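Local structure of manganese-containing pseudocatalase (Thermus thermophilus, 2V8T) at residues L12-A23 with A79-P89. The protein probably breaks down hydrogen peroxide to water and oxygen as a catalase, using a pair of manganese ions in each subunit. Numbering follows the deposited sequence. Where two conformers were deposited one is given.
Sequences LPMPKEQDPNAA and ATINSLLAKNP. With SO4 (sulfate ion), chain H.
Asp19 and Gln18 close off the C-terminal end of helix 57-85, one of the long helices of the ferritin-like four-helix bundle. Helix 57-85 also carries the manganese ligands Glu70 and His73, roughly three to four turns back from this end. Its last carbonyls find donors in the incoming loop. Asp19 N gives a nearly straight bond of 2.8 Å to Leu84 O, in the carbonyl plane. In the conformer given, Gln18 NE2 donates to Leu85 O at 3.0 Å, from above the carbonyl plane. With chi2 near 160°, the chain runs out almost straight and takes the amide past Ala86 O to Leu85 O. Asp19 is also the N-cap of helix 20-26. Its OD1 accepts from Ala22 N, while OD2 accepts a hydrogen bond from Asn171 ND2 and forms a salt bridge with Lys108 of a second subunit. Beyond the cap, Ala23 CB rests on Leu85 CD2 at 3.7 Å, and Leu84 CD1 lies against Ala22 and Ala23. Upstream, Pro15 sets CG on Ser83 O at 3.5 Å and CD beside Ser83 CB. Without the Pro15 ring, as with an alanine here, Ser83 would probably lose this packing and the loop would be freer to turn. A sulfate, probably from the crystallisation liquor, accepts from Lys16 N. Ser83 OG donates to Ala79 O, and a water bridges the segments by donating to Ser83 OG at 2.8 Å and to Pro13 O at 2.9 Å.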
loop_
_atom_site.group_PDB
_atom_site.type_symbol
_atom_site.label_atom_id
_atom_site.label_comp_id
_atom_site.label_asym_id
_atom_site.label_seq_id
_atom_site.Cartn_x
_atom_site.Cartn_y
_atom_site.Cartn_z
ATOM N N LEU A 12 -31.938 -9.366 11.131
ATOM C CA LEU A 12 -31.878 -9.095 9.699
ATOM C C LEU A 12 -32.807 -10.038 8.943
ATOM O O LEU A 12 -32.968 -11.197 9.314
ATOM C CB LEU A 12 -30.464 -9.289 9.188
ATOM C CG LEU A 12 -29.424 -8.290 9.697
ATOM C CD1 LEU A 12 -28.036 -8.712 9.205
ATOM C CD2 LEU A 12 -29.763 -6.886 9.268
ATOM N N PRO A 13 -33.424 -9.561 7.843
ATOM C CA PRO A 13 -34.216 -10.436 6.977
ATOM C C PRO A 13 -33.332 -11.301 6.077
ATOM O O PRO A 13 -32.116 -11.078 5.982
ATOM C CB PRO A 13 -35.059 -9.460 6.157
ATOM C CG PRO A 13 -34.124 -8.278 6.000
ATOM C CD PRO A 13 -33.393 -8.181 7.345
ATOM N N MET A 14 -33.947 -12.243 5.379
ATOM C CA MET A 14 -33.229 -13.172 4.505
ATOM C C MET A 14 -33.340 -12.795 3.061
ATOM O O MET A 14 -34.450 -12.699 2.582
ATOM C CB MET A 14 -33.938 -14.497 4.721
ATOM C CG MET A 14 -33.265 -15.637 4.049
ATOM S SD MET A 14 -31.517 -15.775 4.586
ATOM C CE MET A 14 -30.718 -14.196 4.344
ATOM N N PRO A 15 -32.208 -12.581 2.321
ATOM C CA PRO A 15 -32.377 -12.285 0.901
ATOM C C PRO A 15 -33.010 -13.390 0.135
ATOM O O PRO A 15 -32.847 -14.561 0.471
ATOM C CB PRO A 15 -30.903 -12.081 0.443
ATOM C CG PRO A 15 -30.194 -11.649 1.699
ATOM C CD PRO A 15 -30.840 -12.433 2.786
ATOM N N LYS A 16 -33.676 -13.042 -0.962
ATOM C CA LYS A 16 -34.226 -14.053 -1.873
ATOM C C LYS A 16 -33.172 -14.845 -2.594
ATOM O O LYS A 16 -33.385 -16.027 -2.913
ATOM C CB LYS A 16 -35.167 -13.397 -2.853
ATOM C CG LYS A 16 -36.439 -12.849 -2.240
ATOM C CD LYS A 16 -37.344 -12.096 -3.235
ATOM C CE LYS A 16 -36.761 -10.751 -3.686
ATOM N NZ LYS A 16 -37.563 -10.056 -4.766
ATOM N N GLU A 17 -32.011 -14.247 -2.899
ATOM C CA GLU A 17 -30.944 -14.914 -3.618
ATOM C C GLU A 17 -29.657 -14.092 -3.442
ATOM O O GLU A 17 -29.706 -12.940 -3.002
ATOM C CB GLU A 17 -31.237 -15.189 -5.077
ATOM C CG GLU A 17 -31.382 -13.966 -5.825
ATOM C CD GLU A 17 -31.744 -14.262 -7.322
ATOM O OE1 GLU A 17 -31.753 -15.427 -7.761
ATOM O OE2 GLU A 17 -31.980 -13.305 -8.053
ATOM N N GLN A 18 -28.555 -14.664 -3.827
ATOM C CA GLN A 18 -27.290 -13.991 -3.715
ATOM C C GLN A 18 -27.284 -12.721 -4.577
ATOM O O GLN A 18 -27.831 -12.692 -5.680
ATOM C CB GLN A 18 -26.081 -14.836 -4.231
ATOM C CG GLN A 18 -25.798 -15.973 -3.352
ATOM C CD GLN A 18 -24.987 -17.068 -4.051
ATOM O OE1 GLN A 18 -25.490 -17.677 -5.016
ATOM N NE2 GLN A 18 -23.761 -17.288 -3.639
ATOM N N ASP A 19 -26.568 -11.704 -4.074
ATOM C CA ASP A 19 -26.400 -10.441 -4.798
ATOM C C ASP A 19 -24.967 -9.985 -4.590
ATOM O O ASP A 19 -24.660 -9.162 -3.700
ATOM C CB ASP A 19 -27.402 -9.400 -4.361
ATOM C CG ASP A 19 -27.376 -8.160 -5.280
ATOM O OD1 ASP A 19 -26.368 -7.913 -5.975
ATOM O OD2 ASP A 19 -28.411 -7.434 -5.237
ATOM N N PRO A 20 -24.030 -10.515 -5.399
ATOM C CA PRO A 20 -22.621 -10.201 -5.215
ATOM C C PRO A 20 -22.321 -8.715 -5.268
ATOM O O PRO A 20 -21.578 -8.198 -4.436
ATOM C CB PRO A 20 -21.927 -10.992 -6.350
ATOM C CG PRO A 20 -22.848 -12.201 -6.544
ATOM C CD PRO A 20 -24.242 -11.595 -6.399
ATOM N N ASN A 21 -22.838 -8.010 -6.287
ATOM C CA ASN A 21 -22.489 -6.607 -6.405
ATOM C C ASN A 21 -23.079 -5.758 -5.266
ATOM O O ASN A 21 -22.472 -4.761 -4.855
ATOM C CB ASN A 21 -22.832 -6.040 -7.770
ATOM C CG ASN A 21 -21.912 -6.554 -8.866
ATOM O OD1 ASN A 21 -20.869 -7.184 -8.590
ATOM N ND2 ASN A 21 -22.252 -6.233 -10.107
ATOM N N ALA A 22 -24.251 -6.139 -4.730
ATOM C CA ALA A 22 -24.728 -5.468 -3.514
ATOM C C ALA A 22 -23.727 -5.672 -2.370
ATOM O O ALA A 22 -23.401 -4.725 -1.647
ATOM C CB ALA A 22 -26.091 -5.957 -3.117
ATOM N N ALA A 23 -23.256 -6.909 -2.196
ATOM C CA ALA A 23 -22.265 -7.184 -1.159
ATOM C C ALA A 23 -21.013 -6.311 -1.349
ATOM O O ALA A 23 -20.431 -5.805 -0.395
ATOM C CB ALA A 23 -21.902 -8.654 -1.161
ATOM N N ALA A 79 -22.513 -9.395 8.736
ATOM C CA ALA A 79 -23.680 -10.277 8.589
ATOM C C ALA A 79 -24.504 -9.924 7.368
ATOM O O ALA A 79 -25.070 -10.809 6.709
ATOM C CB ALA A 79 -24.538 -10.251 9.852
ATOM N N THR A 80 -24.613 -8.628 7.067
ATOM C CA THR A 80 -25.337 -8.172 5.906
ATOM C C THR A 80 -24.652 -8.653 4.612
ATOM O O THR A 80 -25.287 -9.183 3.706
ATOM C CB THR A 80 -25.442 -6.630 5.933
ATOM O OG1 THR A 80 -26.109 -6.214 7.127
ATOM C CG2 THR A 80 -26.188 -6.098 4.749
ATOM N N ILE A 81 -23.339 -8.432 4.540
ATOM C CA ILE A 81 -22.553 -8.922 3.408
ATOM C C ILE A 81 -22.676 -10.424 3.267
ATOM O O ILE A 81 -22.903 -10.947 2.164
ATOM C CB ILE A 81 -21.086 -8.449 3.562
ATOM C CG1 ILE A 81 -21.017 -6.938 3.410
ATOM C CG2 ILE A 81 -20.176 -9.178 2.604
ATOM C CD1 ILE A 81 -19.753 -6.324 3.975
ATOM N N ASN A 82 -22.538 -11.144 4.373
ATOM C CA ASN A 82 -22.623 -12.592 4.327
ATOM C C ASN A 82 -23.999 -13.050 3.843
ATOM O O ASN A 82 -24.117 -14.051 3.130
ATOM C CB ASN A 82 -22.266 -13.198 5.663
ATOM C CG ASN A 82 -20.791 -13.049 5.968
ATOM O OD1 ASN A 82 -19.975 -12.943 5.054
ATOM N ND2 ASN A 82 -20.442 -13.069 7.276
ATOM N N SER A 83 -25.050 -12.353 4.266
ATOM C CA SER A 83 -26.389 -12.646 3.817
ATOM C C SER A 83 -26.511 -12.510 2.312
ATOM O O SER A 83 -27.156 -13.340 1.650
ATOM C CB SER A 83 -27.406 -11.728 4.508
ATOM O OG SER A 83 -27.510 -11.959 5.892
ATOM N N LEU A 84 -25.926 -11.447 1.761
ATOM C CA LEU A 84 -25.954 -11.195 0.325
ATOM C C LEU A 84 -25.101 -12.195 -0.459
ATOM O O LEU A 84 -25.360 -12.401 -1.652
ATOM C CB LEU A 84 -25.502 -9.755 0.051
ATOM C CG LEU A 84 -26.458 -8.686 0.590
ATOM C CD1 LEU A 84 -25.718 -7.328 0.660
ATOM C CD2 LEU A 84 -27.716 -8.593 -0.265
ATOM N N LEU A 85 -24.094 -12.802 0.167
ATOM C CA LEU A 85 -23.222 -13.744 -0.507
ATOM C C LEU A 85 -23.635 -15.205 -0.319
ATOM O O LEU A 85 -23.094 -16.089 -0.982
ATOM C CB LEU A 85 -21.787 -13.578 -0.006
ATOM C CG LEU A 85 -21.123 -12.251 -0.391
ATOM C CD1 LEU A 85 -19.802 -12.110 0.309
ATOM C CD2 LEU A 85 -20.949 -12.136 -1.905
ATOM N N ALA A 86 -24.588 -15.482 0.571
ATOM C CA ALA A 86 -24.939 -16.870 0.929
ATOM C C ALA A 86 -25.761 -17.516 -0.158
ATOM O O ALA A 86 -26.811 -17.046 -0.536
ATOM C CB ALA A 86 -25.788 -16.838 2.215
ATOM N N LYS A 87 -25.332 -18.695 -0.615
ATOM C CA LYS A 87 -26.096 -19.434 -1.598
ATOM C C LYS A 87 -27.328 -20.075 -0.951
ATOM O O LYS A 87 -28.420 -20.062 -1.527
ATOM C CB LYS A 87 -25.213 -20.517 -2.254
ATOM C CG LYS A 87 -25.998 -21.307 -3.320
ATOM C CD LYS A 87 -25.259 -22.457 -3.932
ATOM C CE LYS A 87 -26.150 -23.264 -4.894
ATOM N NZ LYS A 87 -25.606 -24.560 -5.273
ATOM N N ASN A 88 -27.100 -20.743 0.188
ATOM C CA ASN A 88 -28.092 -21.559 0.880
ATOM C C ASN A 88 -28.251 -21.146 2.336
ATOM O O ASN A 88 -28.016 -21.954 3.233
ATOM C CB ASN A 88 -27.687 -23.038 0.861
ATOM C CG ASN A 88 -27.502 -23.549 -0.507
ATOM O OD1 ASN A 88 -26.345 -24.057 -0.876
ATOM N ND2 ASN A 88 -28.500 -23.507 -1.292
ATOM N N PRO A 89 -28.624 -19.884 2.602
ATOM C CA PRO A 89 -28.685 -19.437 4.001
ATOM C C PRO A 89 -29.476 -20.276 4.907
ATOM O O PRO A 89 -30.536 -20.718 4.530
ATOM C CB PRO A 89 -29.251 -18.030 3.896
ATOM C CG PRO A 89 -29.852 -17.935 2.569
ATOM C CD PRO A 89 -29.082 -18.839 1.680
HETATM S S SO4 H . -33.296 -9.523 -2.062
HETATM O O1 SO4 H . -32.951 -10.429 -3.170
HETATM O O2 SO4 H . -34.242 -10.199 -1.187
HETATM O O3 SO4 H . -32.085 -9.206 -1.303
HETATM O O4 SO4 H . -33.881 -8.295 -2.591
HETATM O O HOH W 1 -29.973 -12.517 7.195
#